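Local structure of Lic11098 (Leptospira interrogans serogroup Icterohaemorrhagiae serovar copenhageni, 4U08) at residues N122-L127 with G143-N148; L114-L119 with T139-H144; E322-E327 with G339-L344. The protein is a leucine-rich repeat protein of unknown function from a pathogenic spirochaete, regarded as a possible virulence factor, whose curved solenoid binds calcium and zinc ions. All coordinates share one frame; numbering follows the deposited sequence.

Contact 1 (N122-L127 with G143-N148)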
loop_
_atom_site.group_PDB
_atom_site.type_symbol
_atom_site.label_atom_id
_atom_site.label_comp_id
_atom_site.label_asym_id
_atom_site.label_seq_id
_atom_site.Cartn_x
_atom_site.Cartn_y
_atom_site.Cartn_z
ATOM N N ASN A 122 3.443 17.683 5.836
ATOM C CA ASN A 122 3.664 18.787 6.765
ATOM C C ASN A 122 5.064 18.625 7.341
ATOM O O ASN A 122 5.884 17.902 6.756
ATOM C CB ASN A 122 2.561 18.850 7.828
ATOM C CG ASN A 122 1.346 19.550 7.328
ATOM O OD1 ASN A 122 1.289 20.772 7.322
ATOM N ND2 ASN A 122 0.371 18.802 6.843
ATOM N N GLN A 123 5.366 19.292 8.466
ATOM C CA GLN A 123 6.692 19.167 9.074
ATOM C C GLN A 123 6.549 18.766 10.563
ATOM O O GLN A 123 7.229 19.289 11.448
ATOM C CB GLN A 123 7.543 20.439 8.802
ATOM C CG GLN A 123 8.178 20.395 7.389
ATOM C CD GLN A 123 8.487 21.711 6.701
ATOM O OE1 GLN A 123 7.938 22.019 5.629
ATOM N NE2 GLN A 123 9.485 22.436 7.202
ATOM N N LEU A 124 5.637 17.802 10.815
ATOM C CA LEU A 124 5.338 17.274 12.149
ATOM C C LEU A 124 6.346 16.234 12.591
ATOM O O LEU A 124 6.713 15.358 11.817
ATOM C CB LEU A 124 3.930 16.671 12.199
ATOM C CG LEU A 124 2.768 17.616 11.921
ATOM C CD1 LEU A 124 1.472 16.837 11.733
ATOM C CD2 LEU A 124 2.599 18.621 13.044
ATOM N N ALA A 125 6.808 16.334 13.845
ATOM C CA ALA A 125 7.737 15.366 14.431
ATOM C C ALA A 125 7.081 14.678 15.638
ATOM O O ALA A 125 7.553 13.644 16.105
ATOM C CB ALA A 125 9.028 16.064 14.849
ATOM N N THR A 126 5.978 15.260 16.132
ATOM C CA THR A 126 5.250 14.781 17.298
ATOM C C THR A 126 3.776 15.068 17.159
ATOM O O THR A 126 3.376 15.965 16.404
ATOM C CB THR A 126 5.689 15.579 18.581
ATOM O OG1 THR A 126 5.429 16.974 18.415
ATOM C CG2 THR A 126 7.120 15.347 18.984
ATOM N N LEU A 127 2.982 14.373 17.980
ATOM C CA LEU A 127 1.558 14.628 18.122
ATOM C C LEU A 127 1.275 14.811 19.611
ATOM O O LEU A 127 1.933 14.147 20.417
ATOM C CB LEU A 127 0.711 13.454 17.576
ATOM C CG LEU A 127 0.747 13.220 16.056
ATOM C CD1 LEU A 127 -0.056 11.992 15.698
ATOM C CD2 LEU A 127 0.193 14.415 15.303
ATOM N N GLY A 143 1.657 10.645 6.565
ATOM C CA GLY A 143 2.729 10.452 5.603
ATOM C C GLY A 143 3.475 11.736 5.252
ATOM O O GLY A 143 2.908 12.823 5.373
ATOM N N HIS A 144 4.738 11.629 4.832
ATOM C CA HIS A 144 5.548 12.791 4.407
ATOM C C HIS A 144 5.659 13.865 5.490
ATOM O O HIS A 144 5.328 15.025 5.273
ATOM C CB HIS A 144 5.056 13.390 3.061
ATOM C CG HIS A 144 5.176 12.444 1.906
ATOM N ND1 HIS A 144 4.161 11.549 1.631
ATOM C CD2 HIS A 144 6.172 12.260 1.008
ATOM C CE1 HIS A 144 4.567 10.845 0.593
ATOM N NE2 HIS A 144 5.771 11.225 0.189
ATOM N N ASN A 145 6.079 13.454 6.682
ATOM C CA ASN A 145 6.316 14.354 7.808
ATOM C C ASN A 145 7.733 14.098 8.301
ATOM O O ASN A 145 8.577 13.610 7.525
ATOM C CB ASN A 145 5.241 14.174 8.893
ATOM C CG ASN A 145 4.047 15.030 8.653
ATOM O OD1 ASN A 145 4.121 16.239 8.803
ATOM N ND2 ASN A 145 2.933 14.441 8.226
ATOM N N GLN A 146 8.011 14.391 9.580
ATOM C CA GLN A 146 9.346 14.215 10.139
ATOM C C GLN A 146 9.328 13.361 11.414
ATOM O O GLN A 146 10.096 13.625 12.346
ATOM C CB GLN A 146 10.006 15.591 10.401
ATOM C CG GLN A 146 10.407 16.328 9.127
ATOM C CD GLN A 146 10.317 17.831 9.253
ATOM O OE1 GLN A 146 9.788 18.387 10.227
ATOM N NE2 GLN A 146 10.822 18.528 8.248
ATOM N N PHE A 147 8.480 12.322 11.444
ATOM C CA PHE A 147 8.417 11.407 12.578
ATOM C C PHE A 147 9.580 10.416 12.565
ATOM O O PHE A 147 9.689 9.590 11.649
ATOM C CB PHE A 147 7.073 10.652 12.608
ATOM C CG PHE A 147 5.864 11.492 12.919
ATOM C CD1 PHE A 147 5.522 11.798 14.240
ATOM C CD2 PHE A 147 5.044 11.957 11.898
ATOM C CE1 PHE A 147 4.377 12.556 14.527
ATOM C CE2 PHE A 147 3.913 12.728 12.181
ATOM C CZ PHE A 147 3.586 13.030 13.495
ATOM N N ASN A 148 10.414 10.464 13.624
ATOM C CA ASN A 148 11.538 9.547 13.827
ATOM C C ASN A 148 11.015 8.380 14.610
ATOM O O ASN A 148 11.583 7.290 14.575
ATOM C CB ASN A 148 12.656 10.238 14.625
ATOM C CG ASN A 148 13.261 11.399 13.888
ATOM O OD1 ASN A 148 13.662 11.299 12.727
ATOM N ND2 ASN A 148 13.323 12.539 14.540
HETATM O O HOH W 1 9.864 12.361 15.932
#
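Asn122 and Asn145 are successive rungs of the asparagine ladder of a leucine-rich repeat solenoid, the Asn position of the LxxLxLxxNxL motif. Backbone N of Asn122 makes a weak hydrogen bond of 3.3 Å to His144 O, while in its side chain OD1 accepts from Leu101 N and ND2 donates to Leu96 O, both of the preceding coil, and to Leu119 O. At Gln123 the aliphatic CB and CG run alongside the side chain of Gln146. Leu124 uses both its backbone polar atoms: its N gives a nearly straight bond (165°) to Asn145 OD1 at 3.0 Å, from a position tilted out of the carbonyl plane. A chi1 of -88° puts the Asn145 amide beside its own backbone N, and ND2 of the same amide donates to Leu119 O and Leu142 O, so the buried group is gripped at both ends. Leu124 O then accepts from Gln146 N at 2.8 Å and, with Ala125 CA, lies over one face of the Phe147 ring, offset toward its rim. Ala125 O is joined to Asn148 N through a water. Last comes Leu127, crossing Phe147 at about a right angle, its CG 3.8 Å from ring atom CZ.

Contact 2 (L114-L119 with T139-H144)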
loop_
_atom_site.group_PDB
_atom_site.type_symbol
_atom_site.label_atom_id
_atom_site.label_comp_id
_atom_site.label_asym_id
_atom_site.label_seq_id
_atom_site.Cartn_x
_atom_site.Cartn_y
_atom_site.Cartn_z
ATOM N N LEU A 114 -14.536 13.911 14.864
ATOM C CA LEU A 114 -13.571 13.736 13.786
ATOM C C LEU A 114 -13.442 12.252 13.371
ATOM O O LEU A 114 -13.229 11.354 14.206
ATOM C CB LEU A 114 -12.218 14.345 14.156
ATOM C CG LEU A 114 -11.357 14.890 13.030
ATOM C CD1 LEU A 114 -12.033 16.058 12.296
ATOM C CD2 LEU A 114 -9.980 15.302 13.561
ATOM N N GLN A 115 -13.664 12.013 12.082
ATOM C CA GLN A 115 -13.586 10.669 11.500
ATOM C C GLN A 115 -12.350 10.557 10.633
ATOM O O GLN A 115 -11.811 9.464 10.468
ATOM C CB GLN A 115 -14.847 10.376 10.655
ATOM C CG GLN A 115 -16.126 10.243 11.482
ATOM C CD GLN A 115 -17.264 9.682 10.662
ATOM O OE1 GLN A 115 -17.529 10.115 9.537
ATOM N NE2 GLN A 115 -17.949 8.694 11.210
ATOM N N GLU A 116 -11.945 11.652 10.017
ATOM C CA GLU A 116 -10.813 11.693 9.110
ATOM C C GLU A 116 -9.940 12.901 9.388
ATOM O O GLU A 116 -10.424 14.039 9.414
ATOM C CB GLU A 116 -11.294 11.702 7.653
ATOM C CG GLU A 116 -10.188 11.899 6.613
ATOM C CD GLU A 116 -10.606 11.825 5.154
ATOM O OE1 GLU A 116 -11.755 11.409 4.879
ATOM O OE2 GLU A 116 -9.769 12.153 4.281
ATOM N N LEU A 117 -8.646 12.646 9.564
ATOM C CA LEU A 117 -7.653 13.684 9.805
ATOM C C LEU A 117 -6.498 13.473 8.850
ATOM O O LEU A 117 -5.819 12.446 8.906
ATOM C CB LEU A 117 -7.207 13.618 11.278
ATOM C CG LEU A 117 -6.053 14.535 11.723
ATOM C CD1 LEU A 117 -6.354 16.024 11.424
ATOM C CD2 LEU A 117 -5.773 14.344 13.209
ATOM N N ASN A 118 -6.314 14.410 7.923
ATOM C CA ASN A 118 -5.249 14.301 6.953
ATOM C C ASN A 118 -4.177 15.326 7.281
ATOM O O ASN A 118 -4.373 16.513 7.039
ATOM C CB ASN A 118 -5.768 14.479 5.511
ATOM C CG ASN A 118 -4.762 14.078 4.467
ATOM O OD1 ASN A 118 -3.563 14.103 4.690
ATOM N ND2 ASN A 118 -5.225 13.630 3.309
ATOM N N LEU A 119 -3.040 14.866 7.810
ATOM C CA LEU A 119 -1.907 15.739 8.154
ATOM C C LEU A 119 -0.694 15.410 7.294
ATOM O O LEU A 119 0.434 15.772 7.644
ATOM C CB LEU A 119 -1.575 15.610 9.668
ATOM C CG LEU A 119 -2.610 16.152 10.648
ATOM C CD1 LEU A 119 -2.336 15.641 12.080
ATOM C CD2 LEU A 119 -2.662 17.664 10.608
ATOM N N THR A 139 -9.759 7.333 9.975
ATOM C CA THR A 139 -8.667 7.529 9.026
ATOM C C THR A 139 -7.704 8.609 9.510
ATOM O O THR A 139 -8.108 9.745 9.811
ATOM C CB THR A 139 -9.232 7.827 7.612
ATOM O OG1 THR A 139 -10.277 6.893 7.297
ATOM C CG2 THR A 139 -8.192 7.773 6.551
ATOM N N LEU A 140 -6.418 8.257 9.521
ATOM C CA LEU A 140 -5.349 9.155 9.967
ATOM C C LEU A 140 -4.169 9.096 9.016
ATOM O O LEU A 140 -3.518 8.063 8.925
ATOM C CB LEU A 140 -4.923 8.754 11.391
ATOM C CG LEU A 140 -3.785 9.563 12.042
ATOM C CD1 LEU A 140 -4.091 11.074 12.051
ATOM C CD2 LEU A 140 -3.546 9.060 13.448
ATOM N N TYR A 141 -3.898 10.187 8.308
ATOM C CA TYR A 141 -2.786 10.256 7.364
ATOM C C TYR A 141 -1.690 11.146 7.912
ATOM O O TYR A 141 -1.918 12.339 8.128
ATOM C CB TYR A 141 -3.269 10.795 5.999
ATOM C CG TYR A 141 -4.299 9.903 5.342
ATOM C CD1 TYR A 141 -4.011 8.574 5.038
ATOM C CD2 TYR A 141 -5.552 10.395 4.991
ATOM C CE1 TYR A 141 -4.950 7.753 4.418
ATOM C CE2 TYR A 141 -6.486 9.593 4.334
ATOM C CZ TYR A 141 -6.179 8.271 4.052
ATOM O OH TYR A 141 -7.087 7.458 3.424
ATOM N N LEU A 142 -0.514 10.574 8.136
ATOM C CA LEU A 142 0.662 11.282 8.684
ATOM C C LEU A 142 1.883 11.133 7.782
ATOM O O LEU A 142 3.005 11.445 8.188
ATOM C CB LEU A 142 0.985 10.769 10.106
ATOM C CG LEU A 142 -0.077 10.996 11.166
ATOM C CD1 LEU A 142 0.112 10.031 12.334
ATOM C CD2 LEU A 142 -0.106 12.448 11.609
ATOM N N GLY A 143 1.657 10.645 6.565
ATOM C CA GLY A 143 2.729 10.452 5.603
ATOM C C GLY A 143 3.475 11.736 5.252
ATOM O O GLY A 143 2.908 12.823 5.373
ATOM N N HIS A 144 4.738 11.629 4.832
ATOM C CA HIS A 144 5.548 12.791 4.407
ATOM C C HIS A 144 5.659 13.865 5.490
ATOM O O HIS A 144 5.328 15.025 5.273
ATOM C CB HIS A 144 5.056 13.390 3.061
ATOM C CG HIS A 144 5.176 12.444 1.906
ATOM N ND1 HIS A 144 4.161 11.549 1.631
ATOM C CD2 HIS A 144 6.172 12.260 1.008
ATOM C CE1 HIS A 144 4.567 10.845 0.593
ATOM N NE2 HIS A 144 5.771 11.225 0.189
#
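Leu117 and Leu140 both carry CG anti to the backbone N (chi1 174° and 179°), which sends the two side chains out side by side on one face of the strands, with Leu117 CD2 3.9 Å from Leu140 CD1. Leu119 and Leu142 choose the other arrangement, CG anti to the carbonyl carbon, and again run alongside each other, CD1 of the first meeting CD2 of the second at 3.9 Å. Strands 116-118 and 139-141 are parallel, and four hydrogen bonds pass between the backbones in turn: Thr139 N to Gln115 O, Leu117 N to Thr139 O, Tyr141 N to Leu117 O, and Leu119 N to Tyr141 O at 2.8 Å. This is the parallel strand ladder lining the concave side of a leucine-rich repeat solenoid, with its leucines turned into the core. Leu117 O also receives a CA-H contact from Leu140 CA at 3.5 Å. On the face bearing Glu116, Asn118, Thr139 and Tyr141, the Asn118 amide slants against the tyrosine ring, ND2 3.7 Å from Tyr141 CD2, while its OD1 accepts from Ala120 N. Glu116 reaches the ring edge with OE2, 4.2 Å from Tyr141 CE2, and forms a salt bridge through OE1 to Lys93.

Contact 3 (E322-E327 with G339-L344)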
loop_
_atom_site.group_PDB
_atom_site.type_symbol
_atom_site.label_atom_id
_atom_site.label_comp_id
_atom_site.label_asym_id
_atom_site.label_seq_id
_atom_site.Cartn_x
_atom_site.Cartn_y
_atom_site.Cartn_z
ATOM N N GLU A 322 -1.686 -17.594 -15.516
ATOM C CA GLU A 322 -1.823 -16.880 -16.777
ATOM C C GLU A 322 -0.537 -16.252 -17.216
ATOM O O GLU A 322 -0.323 -16.064 -18.415
ATOM C CB GLU A 322 -2.902 -15.792 -16.647
ATOM C CG GLU A 322 -4.276 -16.384 -16.401
ATOM C CD GLU A 322 -5.392 -15.382 -16.141
ATOM O OE1 GLU A 322 -5.109 -14.171 -15.979
ATOM O OE2 GLU A 322 -6.563 -15.822 -16.111
ATOM N N SER A 323 0.311 -15.872 -16.253
ATOM C CA SER A 323 1.551 -15.188 -16.590
ATOM C C SER A 323 2.724 -15.747 -15.808
ATOM O O SER A 323 2.668 -15.825 -14.575
ATOM C CB SER A 323 1.394 -13.689 -16.342
ATOM O OG SER A 323 2.572 -13.013 -16.742
ATOM N N LEU A 324 3.794 -16.144 -16.525
ATOM C CA LEU A 324 4.998 -16.700 -15.880
ATOM C C LEU A 324 6.237 -16.000 -16.404
ATOM O O LEU A 324 6.499 -16.000 -17.616
ATOM C CB LEU A 324 5.053 -18.227 -16.078
ATOM C CG LEU A 324 6.258 -19.016 -15.504
ATOM C CD1 LEU A 324 6.445 -18.773 -13.965
ATOM C CD2 LEU A 324 6.109 -20.526 -15.830
ATOM N N ASP A 325 6.953 -15.301 -15.506
ATOM C CA ASP A 325 8.123 -14.552 -15.927
ATOM C C ASP A 325 9.394 -15.195 -15.368
ATOM O O ASP A 325 9.638 -15.137 -14.167
ATOM C CB ASP A 325 8.003 -13.054 -15.570
ATOM C CG ASP A 325 9.171 -12.182 -15.998
ATOM O OD1 ASP A 325 10.144 -12.722 -16.628
ATOM O OD2 ASP A 325 9.142 -10.974 -15.696
ATOM N N LEU A 326 10.220 -15.766 -16.269
ATOM C CA LEU A 326 11.460 -16.454 -15.869
ATOM C C LEU A 326 12.675 -15.834 -16.480
ATOM O O LEU A 326 13.745 -16.468 -16.595
ATOM C CB LEU A 326 11.361 -17.942 -16.210
ATOM C CG LEU A 326 10.368 -18.740 -15.359
ATOM C CD1 LEU A 326 9.885 -19.954 -16.111
ATOM C CD2 LEU A 326 10.980 -19.116 -14.002
ATOM N N GLU A 327 12.538 -14.559 -16.844
ATOM C CA GLU A 327 13.617 -13.838 -17.524
ATOM C C GLU A 327 14.900 -13.778 -16.719
ATOM O O GLU A 327 14.845 -13.543 -15.518
ATOM C CB GLU A 327 13.155 -12.422 -17.897
ATOM C CG GLU A 327 14.263 -11.548 -18.474
ATOM C CD GLU A 327 13.823 -10.221 -19.075
ATOM O OE1 GLU A 327 12.624 -10.059 -19.395
ATOM O OE2 GLU A 327 14.706 -9.365 -19.275
ATOM N N GLY A 339 3.323 -28.127 -20.036
ATOM C CA GLY A 339 2.195 -28.312 -20.947
ATOM C C GLY A 339 0.832 -28.383 -20.273
ATOM O O GLY A 339 -0.188 -28.197 -20.934
ATOM N N LYS A 340 0.801 -28.622 -18.956
ATOM C CA LYS A 340 -0.438 -28.684 -18.178
ATOM C C LYS A 340 -0.955 -27.270 -17.816
ATOM O O LYS A 340 -2.076 -27.149 -17.317
ATOM C CB LYS A 340 -0.245 -29.499 -16.898
ATOM C CG LYS A 340 -0.063 -31.007 -17.103
ATOM C CD LYS A 340 1.002 -31.612 -16.160
ATOM C CE LYS A 340 0.722 -31.522 -14.670
ATOM N NZ LYS A 340 -0.337 -32.466 -14.231
ATOM N N LEU A 341 -0.166 -26.219 -18.084
ATOM C CA LEU A 341 -0.574 -24.833 -17.795
ATOM C C LEU A 341 -1.544 -24.315 -18.862
ATOM O O LEU A 341 -1.204 -23.437 -19.637
ATOM C CB LEU A 341 0.659 -23.922 -17.623
ATOM C CG LEU A 341 1.656 -24.334 -16.528
ATOM C CD1 LEU A 341 2.856 -23.420 -16.533
ATOM C CD2 LEU A 341 1.003 -24.377 -15.170
ATOM N N GLN A 342 -2.760 -24.873 -18.900
ATOM C CA GLN A 342 -3.767 -24.573 -19.943
ATOM C C GLN A 342 -4.266 -23.122 -19.997
ATOM O O GLN A 342 -4.744 -22.694 -21.040
ATOM C CB GLN A 342 -4.956 -25.552 -19.858
ATOM C CG GLN A 342 -4.589 -26.978 -20.329
ATOM C CD GLN A 342 -3.976 -26.987 -21.719
ATOM O OE1 GLN A 342 -4.625 -26.640 -22.716
ATOM N NE2 GLN A 342 -2.687 -27.313 -21.805
ATOM N N LYS A 343 -4.130 -22.361 -18.905
ATOM C CA LYS A 343 -4.554 -20.964 -18.869
ATOM C C LYS A 343 -3.421 -19.985 -19.141
ATOM O O LYS A 343 -3.653 -18.780 -19.179
ATOM C CB LYS A 343 -5.282 -20.656 -17.551
ATOM C CG LYS A 343 -6.656 -21.346 -17.484
ATOM C CD LYS A 343 -7.466 -20.889 -16.267
ATOM C CE LYS A 343 -8.712 -21.720 -16.081
ATOM N NZ LYS A 343 -9.566 -21.204 -14.973
ATOM N N LEU A 344 -2.176 -20.496 -19.385
ATOM C CA LEU A 344 -1.032 -19.630 -19.584
ATOM C C LEU A 344 -1.140 -18.804 -20.851
ATOM O O LEU A 344 -1.366 -19.363 -21.930
ATOM C CB LEU A 344 0.287 -20.452 -19.528
ATOM C CG LEU A 344 1.572 -19.681 -19.281
ATOM C CD1 LEU A 344 1.614 -19.155 -17.836
ATOM C CD2 LEU A 344 2.780 -20.583 -19.508
#
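Glu322 and Leu344 bring their CA atoms to within 4.0 Å of each other where, in this leucine-rich repeat solenoid, the loop that follows strand 323-325 returns, before strand 346-348, past the residue just ahead of that first strand. The segment 339-344 leaves a 3-10 turn, bends through an inverse gamma turn centred on Leu341 and then makes a type I beta turn from Leu341 to Leu344, closed by Leu344 N donating to Leu341 O at 3.1 Å. No hydrogen bond joins the two segments; the backbones meet instead through a CA-H...O contact, Glu322 CA to Lys343 O at 3.6 Å, with an angle of 156° at the hydrogen.

Leu344 holds CG anti to its backbone N (chi1 -161°), and its CD1 comes against the peptide after Glu322, 3.7 Å from Glu322 C. The same methyl touches Leu324 CB at 4.0 Å. Leu341 points toward the strand and makes a looser apolar contact, its CD1 lying 4.4 Å from Leu324 CD2. Glu322 CG rests by Lys343 O, but the charged ends stay apart, Glu322 OE2 and Lys343 NZ being separated by 6.3 Å; Lys343 NZ donates to Asn320 OD1. At the end of strand 323-325, Asp325 OD1 accepts from Glu327 N at 3.0 Å, forming an Asx turn as the chain leaves the strand.

Strand 323-325 lies between strands 300-302 and 346-348, and Leu324 packs on Leu301 of the former and Leu347 of the latter. Backbone hydrogen bonds tie Glu322 to Gln299 of the preceding coil and to Gln345 and Thr346 of the following one, and the turn 341-344 precedes strand 346-348 by a single residue, Gln345.

Contacts 1 and 2 are neighbours on the same pair of coils, their centres about 12 Å apart; they share Gly143 and His144, where the second segment of contact 2 ends and that of contact 1 begins. Contact 2 joins strands 116-118 and 139-141, and contact 1 continues the pairing into the loops that follow; Leu124 CD1 packs on Leu119 CB where they meet. Contact 3 comes later in the chain, beyond its centre, about 45 Å from contact 1 and 42 Å from contact 2 between centres. Contacts 1 and 2 join adjacent coils, whereas contact 3 brings a strand against the loop that returns from it. In so long a solenoid these distant coils do not touch, the nearest atoms being about 28 Å apart.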